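Local coordinates for diaminopimelate decarboxylase (Psychromonas ingrahamii, PDB 4XG1), which catalyses the pyridoxal 5'-phosphate-dependent decarboxylation of meso-diaminopimelate to L-lysine, the closing step of lysine biosynthesis by the diaminopimelate pathway, at the interface of chains A and B. Sequence-based numbering; all coordinates share one arbitrary frame. Chains: chain A/B, Diaminopimelate decarboxylase.

The four contacts sample one two-fold symmetric homodimer interface. Contact 1 and contact 2, with centres of their C-alpha atoms about 22 Å apart, are twins: A:Ser386, A:Leu412, A:Trp413 and A:Glu416 meet B:Ser64, B:Leu66 and B:Arg89 in contact 1, and contact 2 exchanges the chains. Contact 4 lies about 13 Å from contact 2 and draws on the same helix 84-92 of chain A and 3-10 helix 384-386 of chain B. The C-terminal packing thus adjoins a composite active site, which suggests that dimerisation and active-site construction are coupled. Contact 3, about 15 Å from contact 4 and 32 Å from contact 1, probably adds support farther out.

Contact 1: the interface of chains A and B. Residues chain A 386, 412-414, 416; chain B 64-66, 89, 404.
The guanidinium of B:Arg89 has the carboxylate of A:Glu416 at its edge, in the guanidinium plane; B:Arg404 also presents an edge to that carboxylate, while the backbone O of A:Arg414 sits over the centre of one of its faces. A:Glu416 is extended beyond CG (chi2 -172°), which carries its carboxylate out to the two arginines. B:Arg89 grips end-on, its NH1 2.6 Å from A:Glu416 OE1. B:Arg89 NH2 bonds A:Glu416 OE2 at 3.0 Å. The two planes lie 30° apart. The B:Arg404 plane is turned much further, by 69°, and its NH1 reaches A:Glu416 OE2 at 3.0 Å, from the same face as B:Arg89 NH2. That NH1 also donates to the backbone O of A:Leu412 at 3.0 Å. On the other oxygen, the backbone N of B:Leu66 bonds A:Glu416 OE1 at 3.0 Å, opposite in face to B:Arg89 NH1. Each carboxylate oxygen is therefore held by two protein donors, which fixes its rotation; the start of helix 66-74 and the two arginines would probably stabilise its negative charge. Nearby, a water joins the hydroxyls of A:Ser386 and B:Ser64. Together with an antiparallel beta bridge between A:Glu416 and B:Arg404, this network pins the C-terminal segment of one subunit onto its partner in the homodimer.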
loop_
_atom_site.group_PDB
_atom_site.type_symbol
_atom_site.label_atom_id
_atom_site.label_comp_id
_atom_site.label_asym_id
_atom_site.label_seq_id
_atom_site.Cartn_x
_atom_site.Cartn_y
_atom_site.Cartn_z
ATOM N N SER A 386 1.483 1.496 10.720
ATOM C CA SER A 386 2.767 1.876 11.296
ATOM C C SER A 386 3.662 0.670 11.583
ATOM O O SER A 386 4.214 0.549 12.666
ATOM C CB SER A 386 2.565 2.746 12.551
ATOM O OG SER A 386 2.028 4.003 12.183
ATOM N N LEU A 412 9.466 5.847 10.887
ATOM C CA LEU A 412 8.070 5.917 10.498
ATOM C C LEU A 412 7.573 7.326 10.345
ATOM O O LEU A 412 6.853 7.600 9.419
ATOM C CB LEU A 412 7.170 5.191 11.504
ATOM C CG LEU A 412 7.313 3.681 11.503
ATOM C CD1 LEU A 412 6.558 3.093 12.685
ATOM C CD2 LEU A 412 6.860 3.043 10.222
ATOM N N TRP A 413 7.989 8.204 11.247
ATOM C CA TRP A 413 7.504 9.575 11.266
ATOM C C TRP A 413 8.538 10.584 10.790
ATOM O O TRP A 413 8.483 11.754 11.162
ATOM C CB TRP A 413 6.957 9.926 12.649
ATOM C CG TRP A 413 7.920 9.716 13.737
ATOM C CD1 TRP A 413 8.979 10.489 14.031
ATOM C CD2 TRP A 413 7.925 8.654 14.691
ATOM N NE1 TRP A 413 9.667 9.979 15.091
ATOM C CE2 TRP A 413 9.029 8.860 15.536
ATOM C CE3 TRP A 413 7.117 7.527 14.895
ATOM C CZ2 TRP A 413 9.332 8.016 16.608
ATOM C CZ3 TRP A 413 7.428 6.660 15.940
ATOM C CH2 TRP A 413 8.534 6.913 16.784
ATOM N N ARG A 414 9.449 10.120 9.945
ATOM C CA ARG A 414 10.480 10.952 9.343
ATOM C C ARG A 414 9.832 12.144 8.658
ATOM O O ARG A 414 8.884 12.003 7.879
ATOM C CB ARG A 414 11.317 10.082 8.358
ATOM C CG ARG A 414 12.767 10.439 8.177
ATOM C CD ARG A 414 13.430 9.669 6.993
ATOM N NE ARG A 414 14.549 10.466 6.419
ATOM C CZ ARG A 414 15.722 10.694 7.028
ATOM N NH1 ARG A 414 16.653 11.481 6.460
ATOM N NH2 ARG A 414 15.976 10.141 8.213
ATOM N N GLU A 416 7.916 14.433 10.040
ATOM C CA GLU A 416 6.674 14.860 10.660
ATOM C C GLU A 416 6.876 15.869 11.818
ATOM O O GLU A 416 7.841 15.791 12.589
ATOM C CB GLU A 416 5.887 13.652 11.151
ATOM C CG GLU A 416 5.383 12.814 9.998
ATOM C CD GLU A 416 4.435 11.701 10.373
ATOM O OE1 GLU A 416 3.817 11.738 11.458
ATOM O OE2 GLU A 416 4.325 10.772 9.530
ATOM N N SER B 64 -2.234 8.786 10.940
ATOM C CA SER B 64 -1.371 8.682 12.093
ATOM C C SER B 64 -0.379 9.832 12.168
ATOM O O SER B 64 0.565 9.811 12.979
ATOM C CB SER B 64 -0.606 7.349 12.015
ATOM O OG SER B 64 -1.461 6.331 11.552
ATOM N N ASN B 65 -0.594 10.845 11.356
ATOM C CA ASN B 65 0.312 11.965 11.366
ATOM C C ASN B 65 0.428 12.600 12.763
ATOM O O ASN B 65 -0.570 12.775 13.430
ATOM C CB ASN B 65 -0.149 12.997 10.380
ATOM C CG ASN B 65 0.759 14.207 10.360
ATOM O OD1 ASN B 65 0.556 15.159 11.118
ATOM N ND2 ASN B 65 1.779 14.166 9.534
ATOM N N LEU B 66 1.649 12.963 13.168
ATOM C CA LEU B 66 1.894 13.471 14.512
ATOM C C LEU B 66 1.058 14.749 14.851
ATOM O O LEU B 66 0.569 14.877 15.939
ATOM C CB LEU B 66 3.351 13.785 14.719
ATOM C CG LEU B 66 4.339 12.644 14.662
ATOM C CD1 LEU B 66 5.710 13.161 15.082
ATOM C CD2 LEU B 66 3.952 11.513 15.530
ATOM N N ARG B 89 3.930 6.686 18.126
ATOM C CA ARG B 89 3.421 7.874 17.468
ATOM C C ARG B 89 2.570 8.679 18.435
ATOM O O ARG B 89 2.728 9.881 18.573
ATOM C CB ARG B 89 2.566 7.520 16.241
ATOM C CG ARG B 89 3.357 7.296 14.966
ATOM C CD ARG B 89 2.454 6.963 13.781
ATOM N NE ARG B 89 3.171 7.020 12.522
ATOM C CZ ARG B 89 3.537 8.142 11.908
ATOM N NH1 ARG B 89 3.209 9.349 12.391
ATOM N NH2 ARG B 89 4.243 8.097 10.789
ATOM N N ARG B 404 4.014 16.944 7.296
ATOM C CA ARG B 404 4.952 15.924 6.840
ATOM C C ARG B 404 5.646 16.339 5.557
ATOM O O ARG B 404 5.016 16.575 4.528
ATOM C CB ARG B 404 4.272 14.585 6.649
ATOM C CG ARG B 404 5.216 13.548 6.086
ATOM C CD ARG B 404 4.850 12.106 6.410
ATOM N NE ARG B 404 5.815 11.229 5.743
ATOM C CZ ARG B 404 6.497 10.229 6.308
ATOM N NH1 ARG B 404 6.332 9.866 7.546
ATOM N NH2 ARG B 404 7.311 9.543 5.577
HETATM O O HOH W 1 -0.573 3.731 11.508
HETATM O O HOH W 2 1.857 11.254 8.176
#

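Contact 2: the interface of chains A and B. Residues chain A 64, 66, 85, 88-89, 92; chain B 386, 412-413, 416.
B:Trp413 lays its indole along helix 84-92 of chain A and buries 108 Å² of its surface against that subunit. Its CG stands between the backbone N and the carbonyl carbon (chi1 56°), which holds the ring close to its own backbone, with its benzo rim against the partner helix. At the root, CB of B:Trp413 lies 3.8 Å from A:Arg89 NH1 and also touches the CD1 methyl of A:Leu66. The same methyl also lies near CG and CD1 of the five-membered ring. Along the benzo rim, CE3 of B:Trp413 packs at 3.8 Å on CG of A:Arg89, the aliphatic stem making the contact, with the ring and guanidinium planes 77° apart. Next come CZ3 and CH2, both against A:Met88, with B:Trp413 CH2 3.8 Å from A:Met88 CB. At CZ2 the neighbour is polar, the amide OE1 of A:Gln92 at 3.7 Å. A:Gln92 CG, anti to the backbone N, lies over one indole face toward the rim, and the bend at chi2 turns the amide to 21° from the ring plane. In this homodimer surface a C-terminal aromatic packs on one helix flank, beside the two-fold-related arginine–glutamate pair. Beyond the ring, B:Leu412 CD1 rests 4.0 Å from A:Gly85 CA. A water finishes this end, 2.7 Å from the backbone O of B:Ser386 and 3.0 Å from the backbone N of A:Gly85.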
loop_
_atom_site.group_PDB
_atom_site.type_symbol
_atom_site.label_atom_id
_atom_site.label_comp_id
_atom_site.label_asym_id
_atom_site.label_seq_id
_atom_site.Cartn_x
_atom_site.Cartn_y
_atom_site.Cartn_z
ATOM N N SER A 64 13.712 -3.083 -6.942
ATOM C CA SER A 64 14.611 -1.935 -7.194
ATOM C C SER A 64 15.731 -1.860 -6.187
ATOM O O SER A 64 16.459 -0.903 -6.129
ATOM C CB SER A 64 13.786 -0.632 -7.149
ATOM O OG SER A 64 12.544 -0.820 -7.788
ATOM N N LEU A 66 19.130 -1.970 -4.349
ATOM C CA LEU A 66 20.442 -1.599 -4.899
ATOM C C LEU A 66 21.368 -2.777 -5.207
ATOM O O LEU A 66 22.021 -2.793 -6.237
ATOM C CB LEU A 66 21.177 -0.646 -3.963
ATOM C CG LEU A 66 20.551 0.723 -3.707
ATOM C CD1 LEU A 66 21.532 1.563 -2.904
ATOM C CD2 LEU A 66 20.206 1.433 -4.990
ATOM N N GLY A 85 13.342 8.532 -9.515
ATOM C CA GLY A 85 13.740 7.735 -8.404
ATOM C C GLY A 85 14.458 6.468 -8.883
ATOM O O GLY A 85 15.521 6.095 -8.351
ATOM N N MET A 88 17.914 7.282 -10.394
ATOM C CA MET A 88 18.937 7.499 -9.357
ATOM C C MET A 88 19.334 6.190 -8.677
ATOM O O MET A 88 20.475 5.993 -8.296
ATOM C CB MET A 88 18.473 8.529 -8.323
ATOM C CG MET A 88 18.280 9.911 -8.885
ATOM S SD MET A 88 19.715 10.444 -9.898
ATOM C CE MET A 88 18.944 11.316 -11.226
ATOM N N ARG A 89 18.392 5.285 -8.528
ATOM C CA ARG A 89 18.702 3.984 -7.970
ATOM C C ARG A 89 19.697 3.305 -8.871
ATOM O O ARG A 89 20.665 2.721 -8.394
ATOM C CB ARG A 89 17.428 3.109 -7.837
ATOM C CG ARG A 89 16.643 3.349 -6.564
ATOM C CD ARG A 89 15.404 2.455 -6.489
ATOM N NE ARG A 89 14.789 2.445 -5.159
ATOM C CZ ARG A 89 15.290 1.786 -4.114
ATOM N NH1 ARG A 89 16.410 1.068 -4.199
ATOM N NH2 ARG A 89 14.684 1.844 -2.955
ATOM N N GLN A 92 23.042 4.854 -8.629
ATOM C CA GLN A 92 23.575 4.522 -7.301
ATOM C C GLN A 92 24.149 3.094 -7.272
ATOM O O GLN A 92 25.199 2.874 -6.725
ATOM C CB GLN A 92 22.491 4.670 -6.254
ATOM C CG GLN A 92 23.021 4.806 -4.850
ATOM C CD GLN A 92 23.589 6.193 -4.559
ATOM O OE1 GLN A 92 23.206 7.193 -5.178
ATOM N NE2 GLN A 92 24.494 6.259 -3.602
ATOM N N SER B 386 9.336 3.876 -7.074
ATOM C CA SER B 386 10.317 4.744 -6.483
ATOM C C SER B 386 9.879 6.180 -6.563
ATOM O O SER B 386 10.654 7.055 -6.925
ATOM C CB SER B 386 11.697 4.545 -7.123
ATOM O OG SER B 386 12.228 3.263 -6.771
ATOM N N LEU B 412 14.852 7.125 -0.478
ATOM C CA LEU B 412 14.225 5.926 -1.028
ATOM C C LEU B 412 15.025 4.663 -0.712
ATOM O O LEU B 412 14.450 3.651 -0.399
ATOM C CB LEU B 412 14.024 6.043 -2.523
ATOM C CG LEU B 412 12.964 7.054 -3.002
ATOM C CD1 LEU B 412 13.104 7.274 -4.486
ATOM C CD2 LEU B 412 11.573 6.612 -2.696
ATOM N N TRP B 413 16.350 4.755 -0.778
ATOM C CA TRP B 413 17.201 3.596 -0.609
ATOM C C TRP B 413 17.958 3.645 0.731
ATOM O O TRP B 413 18.955 2.972 0.900
ATOM C CB TRP B 413 18.172 3.470 -1.775
ATOM C CG TRP B 413 18.974 4.659 -1.982
ATOM C CD1 TRP B 413 20.032 5.054 -1.238
ATOM C CD2 TRP B 413 18.775 5.680 -2.990
ATOM N NE1 TRP B 413 20.510 6.251 -1.704
ATOM C CE2 TRP B 413 19.764 6.662 -2.783
ATOM C CE3 TRP B 413 17.865 5.852 -4.031
ATOM C CZ2 TRP B 413 19.886 7.803 -3.588
ATOM C CZ3 TRP B 413 17.979 6.986 -4.828
ATOM C CH2 TRP B 413 18.990 7.945 -4.603
ATOM N N GLU B 416 19.857 0.557 2.380
ATOM C CA GLU B 416 20.203 -0.425 1.346
ATOM C C GLU B 416 21.730 -0.546 1.063
ATOM O O GLU B 416 22.463 0.420 1.264
ATOM C CB GLU B 416 19.491 -0.087 0.058
ATOM C CG GLU B 416 18.009 -0.326 0.172
ATOM C CD GLU B 416 17.244 -0.216 -1.136
ATOM O OE1 GLU B 416 17.845 -0.298 -2.224
ATOM O OE2 GLU B 416 16.012 -0.054 -1.042
HETATM O O HOH W 3 10.577 9.212 -8.565
HETATM O O HOH W 4 11.105 1.339 -8.158
#

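Contact 3: the interface of chains A and B. Residues chain A 105-108, 127, 129-130, 133; chain B 291-292, 303.
B:Glu291 and B:Phe292, both touching A:Arg133, sit where strand 284-294 loses its extended course: psi of B:Glu291 is -59°, and extension resumes at B:Phe292. From there the phenyl ring packs among A:Val105, A:Ser127, A:Ser129 and A:Arg133 and buries 114 Å² of its surface. The backbone O of A:Val105 meets the ring at its edge, in plane, 3.2 Å from B:Phe292 CD2. One face carries A:Ser127 OG and the backbone N of A:Glu130 toward the rim, while A:Ser129 CB lies 3.5 Å from B:Phe292 CD1. A:Arg133, bent at its third torsion (chi3 -76°), sets the face of its guanidinium over CE1 of that ring, the planes tilted by 49° rather than stacked. Both terminal nitrogens converge on one oxygen: A:Arg133 NH1 is 2.9 Å from B:Glu291 OE1, approaching from above the carboxylate plane, and NH2 bonds OE1 nearly along the C-O axis. NH1 also donates to the backbone O of A:Lys107 at 2.9 Å, which steadies the guanidinium. A methionine in place of A:Arg133 would probably leave the B:Glu291 carboxylate without its positive mate and CE1 of the phenyl ring without the guanidinium packed against it. At this outlying dimer contact, B:Ile303 CD1 adds apolar packing 3.8 Å from A:Val105 CB. Farther from the ring, A:Lys107 NZ makes a salt bridge with A:Glu130 OE2 at 2.7 Å, on the syn side of the carboxylate.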
loop_
_atom_site.group_PDB
_atom_site.type_symbol
_atom_site.label_atom_id
_atom_site.label_comp_id
_atom_site.label_asym_id
_atom_site.label_seq_id
_atom_site.Cartn_x
_atom_site.Cartn_y
_atom_site.Cartn_z
ATOM N N VAL A 105 3.837 6.932 -18.588
ATOM C CA VAL A 105 2.902 7.895 -19.146
ATOM C C VAL A 105 2.966 9.267 -18.542
ATOM O O VAL A 105 2.284 10.160 -19.038
ATOM C CB VAL A 105 1.403 7.474 -18.997
ATOM C CG1 VAL A 105 1.087 6.281 -19.851
ATOM C CG2 VAL A 105 1.031 7.171 -17.550
ATOM N N GLY A 106 3.648 9.423 -17.412
ATOM C CA GLY A 106 3.501 10.667 -16.614
ATOM C C GLY A 106 4.806 11.363 -16.297
ATOM O O GLY A 106 4.913 12.039 -15.288
ATOM N N LYS A 107 5.780 11.226 -17.188
ATOM C CA LYS A 107 7.092 11.789 -16.977
ATOM C C LYS A 107 7.030 13.295 -16.802
ATOM O O LYS A 107 6.460 13.988 -17.645
ATOM C CB LYS A 107 8.000 11.477 -18.152
ATOM C CG LYS A 107 8.126 10.002 -18.479
ATOM C CD LYS A 107 9.104 9.805 -19.623
ATOM C CE LYS A 107 9.133 8.386 -20.156
ATOM N NZ LYS A 107 7.983 8.051 -21.057
ATOM N N THR A 108 7.611 13.795 -15.701
ATOM C CA THR A 108 7.731 15.251 -15.471
ATOM C C THR A 108 8.955 15.871 -16.140
ATOM O O THR A 108 9.907 15.170 -16.503
ATOM C CB THR A 108 7.837 15.606 -13.971
ATOM O OG1 THR A 108 9.088 15.164 -13.447
ATOM C CG2 THR A 108 6.710 15.010 -13.198
ATOM N N SER A 127 2.490 9.645 -25.133
ATOM C CA SER A 127 1.492 10.580 -25.564
ATOM C C SER A 127 2.117 11.642 -26.446
ATOM O O SER A 127 3.328 11.790 -26.505
ATOM C CB SER A 127 0.801 11.240 -24.396
ATOM O OG SER A 127 1.618 12.252 -23.838
ATOM N N SER A 129 1.280 14.932 -26.141
ATOM C CA SER A 129 1.669 15.960 -25.207
ATOM C C SER A 129 3.105 15.747 -24.708
ATOM O O SER A 129 3.825 16.704 -24.484
ATOM C CB SER A 129 0.752 15.965 -24.017
ATOM O OG SER A 129 -0.223 16.966 -24.104
ATOM N N GLU A 130 3.497 14.492 -24.538
ATOM C CA GLU A 130 4.759 14.155 -23.927
ATOM C C GLU A 130 5.896 14.471 -24.892
ATOM O O GLU A 130 6.951 14.932 -24.455
ATOM C CB GLU A 130 4.790 12.657 -23.494
ATOM C CG GLU A 130 6.074 12.187 -22.799
ATOM C CD GLU A 130 6.230 10.678 -22.701
ATOM O OE1 GLU A 130 5.224 9.932 -22.795
ATOM O OE2 GLU A 130 7.378 10.211 -22.539
ATOM N N ARG A 133 6.688 18.001 -24.587
ATOM C CA ARG A 133 7.359 18.279 -23.349
ATOM C C ARG A 133 8.840 17.900 -23.455
ATOM O O ARG A 133 9.700 18.649 -23.004
ATOM C CB ARG A 133 6.688 17.536 -22.189
ATOM C CG ARG A 133 7.424 17.742 -20.884
ATOM C CD ARG A 133 6.714 17.125 -19.707
ATOM N NE ARG A 133 5.573 17.924 -19.283
ATOM C CZ ARG A 133 4.808 17.628 -18.245
ATOM N NH1 ARG A 133 5.047 16.533 -17.538
ATOM N NH2 ARG A 133 3.812 18.418 -17.933
ATOM N N GLU B 291 -0.809 16.454 -15.861
ATOM C CA GLU B 291 0.369 16.538 -16.675
ATOM C C GLU B 291 -0.054 16.522 -18.135
ATOM O O GLU B 291 0.235 17.462 -18.869
ATOM C CB GLU B 291 1.311 15.368 -16.393
ATOM C CG GLU B 291 1.736 15.242 -14.932
ATOM C CD GLU B 291 2.940 16.091 -14.570
ATOM O OE1 GLU B 291 3.303 17.029 -15.325
ATOM O OE2 GLU B 291 3.500 15.840 -13.492
ATOM N N PHE B 292 -0.738 15.465 -18.548
ATOM C CA PHE B 292 -1.120 15.295 -19.927
ATOM C C PHE B 292 -2.576 14.923 -20.082
ATOM O O PHE B 292 -3.200 14.416 -19.140
ATOM C CB PHE B 292 -0.349 14.169 -20.548
ATOM C CG PHE B 292 1.123 14.271 -20.375
ATOM C CD1 PHE B 292 1.786 15.430 -20.694
ATOM C CD2 PHE B 292 1.846 13.186 -19.936
ATOM C CE1 PHE B 292 3.145 15.520 -20.543
ATOM C CE2 PHE B 292 3.214 13.257 -19.793
ATOM C CZ PHE B 292 3.864 14.434 -20.111
ATOM N N ILE B 303 -3.852 12.370 -17.193
ATOM C CA ILE B 303 -2.715 11.838 -16.499
ATOM C C ILE B 303 -2.239 12.871 -15.493
ATOM O O ILE B 303 -1.776 13.928 -15.874
ATOM C CB ILE B 303 -1.623 11.515 -17.513
ATOM C CG1 ILE B 303 -2.187 10.483 -18.478
ATOM C CG2 ILE B 303 -0.385 10.968 -16.819
ATOM C CD1 ILE B 303 -1.272 10.165 -19.608
#

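Contact 4: the interface of chains A and B. Residues chain A 61, 82, 86, 172, 376; chain B 348-349, 384-385.
The CG2 methyl of A:Val82 presses on the side chain of B:Asn385, 3.5 Å from its CG, at the core of the shared active site typical of the class-II Orn/Lys/Arg decarboxylases, whose TIM barrel binds pyridoxal phosphate while the partner subunit adds residues. On another side, the tip of B:Tyr384 reaches the rim of A:Tyr376, OH to CD1 at 3.7 Å. A:Phe172 points a ring edge at the backbone of B:Cys348 and B:Glu349, but it is poorly ordered. A:Lys61 is the lysine to which this family attaches the cofactor, and B:Cys348 is the probable proton donor; they face each other here, though their tips overlap in the model and the detail is doubtful. Working outward, B:Asn385 OD1 accepts the backbone N of B:Cys348 at 3.3 Å, in the amide carbonyl plane and on a lone pair. Its ND2 lies over the centre of the B:Tyr384 ring. An alanine in place of B:Asn385 would probably leave the B:Cys348 backbone N without its acceptor and set the cysteine segment free to shift. A water 2.7 Å from B:Asn385 OD1 passes the contact to the backbone O of A:Val82. Another joins the backbone N of B:Asn385, at 2.8 Å, to the backbone O of A:Lys61. With CG anti to the backbone N (chi1 -176°), the B:Tyr384 ring reaches out to B:Glu349, and its OH donates to the anti lone pair of B:Glu349 OE2 at 2.5 Å.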
loop_
_atom_site.group_PDB
_atom_site.type_symbol
_atom_site.label_atom_id
_atom_site.label_comp_id
_atom_site.label_asym_id
_atom_site.label_seq_id
_atom_site.Cartn_x
_atom_site.Cartn_y
_atom_site.Cartn_z
ATOM N N LYS A 61 11.197 -1.625 -11.602
ATOM C CA LYS A 61 9.973 -1.630 -10.820
ATOM C C LYS A 61 9.680 -2.955 -10.125
ATOM O O LYS A 61 8.924 -2.977 -9.167
ATOM C CB LYS A 61 8.795 -1.307 -11.752
ATOM C CG LYS A 61 8.565 -2.459 -12.706
ATOM C CD LYS A 61 7.940 -2.127 -14.026
ATOM C CE LYS A 61 6.635 -1.406 -13.818
ATOM N NZ LYS A 61 6.871 0.063 -14.043
ATOM N N VAL A 82 10.985 3.865 -14.734
ATOM C CA VAL A 82 9.762 4.651 -14.868
ATOM C C VAL A 82 9.706 5.937 -14.052
ATOM O O VAL A 82 8.682 6.603 -14.034
ATOM C CB VAL A 82 8.545 3.831 -14.489
ATOM C CG1 VAL A 82 8.407 2.643 -15.427
ATOM C CG2 VAL A 82 8.648 3.337 -13.039
ATOM N N GLU A 86 13.894 5.833 -9.915
ATOM C CA GLU A 86 14.528 4.642 -10.485
ATOM C C GLU A 86 15.816 4.978 -11.210
ATOM O O GLU A 86 16.799 4.217 -11.112
ATOM C CB GLU A 86 13.570 3.875 -11.394
ATOM C CG GLU A 86 12.454 3.222 -10.569
ATOM C CD GLU A 86 11.610 2.233 -11.329
ATOM O OE1 GLU A 86 11.731 2.179 -12.567
ATOM O OE2 GLU A 86 10.856 1.478 -10.674
ATOM N N PHE A 172 -2.162 3.480 -21.567
ATOM C CA PHE A 172 -0.873 3.352 -22.216
ATOM C C PHE A 172 -0.866 3.420 -23.738
ATOM O O PHE A 172 -1.742 2.904 -24.418
ATOM C CB PHE A 172 -0.223 2.044 -21.814
ATOM C CG PHE A 172 -0.126 1.876 -20.335
ATOM C CD1 PHE A 172 0.683 2.728 -19.582
ATOM C CD2 PHE A 172 -0.853 0.885 -19.686
ATOM C CE1 PHE A 172 0.768 2.580 -18.213
ATOM C CE2 PHE A 172 -0.780 0.740 -18.308
ATOM C CZ PHE A 172 0.035 1.586 -17.574
ATOM N N TYR A 376 7.531 -7.432 -7.455
ATOM C CA TYR A 376 6.337 -6.727 -7.003
ATOM C C TYR A 376 5.957 -7.120 -5.573
ATOM O O TYR A 376 4.779 -7.186 -5.202
ATOM C CB TYR A 376 5.186 -6.946 -7.999
ATOM C CG TYR A 376 5.620 -6.621 -9.380
ATOM C CD1 TYR A 376 5.837 -5.313 -9.749
ATOM C CD2 TYR A 376 5.882 -7.622 -10.303
ATOM C CE1 TYR A 376 6.258 -5.002 -10.994
ATOM C CE2 TYR A 376 6.297 -7.314 -11.566
ATOM C CZ TYR A 376 6.493 -5.992 -11.898
ATOM O OH TYR A 376 6.942 -5.666 -13.173
ATOM N N CYS B 348 3.021 2.457 -13.642
ATOM C CA CYS B 348 3.011 1.591 -14.799
ATOM C C CYS B 348 2.037 0.410 -14.771
ATOM O O CYS B 348 2.318 -0.645 -15.381
ATOM C CB CYS B 348 4.391 1.031 -14.952
ATOM S SG CYS B 348 4.836 0.117 -13.460
ATOM N N GLU B 349 0.879 0.587 -14.148
ATOM C CA GLU B 349 -0.132 -0.475 -14.074
ATOM C C GLU B 349 -1.470 0.081 -14.486
ATOM O O GLU B 349 -1.741 1.228 -14.179
ATOM C CB GLU B 349 -0.320 -0.877 -12.625
ATOM C CG GLU B 349 0.506 -2.035 -12.274
ATOM C CD GLU B 349 0.354 -2.402 -10.821
ATOM O OE1 GLU B 349 -0.810 -2.534 -10.345
ATOM O OE2 GLU B 349 1.445 -2.584 -10.214
ATOM N N TYR B 384 5.965 2.809 -4.399
ATOM C CA TYR B 384 5.995 2.023 -5.620
ATOM C C TYR B 384 6.411 2.878 -6.823
ATOM O O TYR B 384 6.078 4.057 -6.890
ATOM C CB TYR B 384 4.635 1.375 -5.787
ATOM C CG TYR B 384 4.470 0.419 -6.954
ATOM C CD1 TYR B 384 5.467 -0.493 -7.306
ATOM C CD2 TYR B 384 3.311 0.445 -7.695
ATOM C CE1 TYR B 384 5.299 -1.370 -8.366
ATOM C CE2 TYR B 384 3.130 -0.412 -8.753
ATOM C CZ TYR B 384 4.124 -1.325 -9.082
ATOM O OH TYR B 384 3.912 -2.147 -10.159
ATOM N N ASN B 385 7.200 2.299 -7.727
ATOM C CA ASN B 385 7.863 3.032 -8.836
ATOM C C ASN B 385 8.871 4.056 -8.312
ATOM O O ASN B 385 9.228 4.983 -9.008
ATOM C CB ASN B 385 6.862 3.747 -9.730
ATOM C CG ASN B 385 6.113 2.815 -10.673
ATOM O OD1 ASN B 385 5.447 3.287 -11.608
ATOM N ND2 ASN B 385 6.137 1.507 -10.393
HETATM O O HOH W 5 6.409 5.728 -12.311
HETATM O O HOH W 6 8.549 -0.135 -8.133
#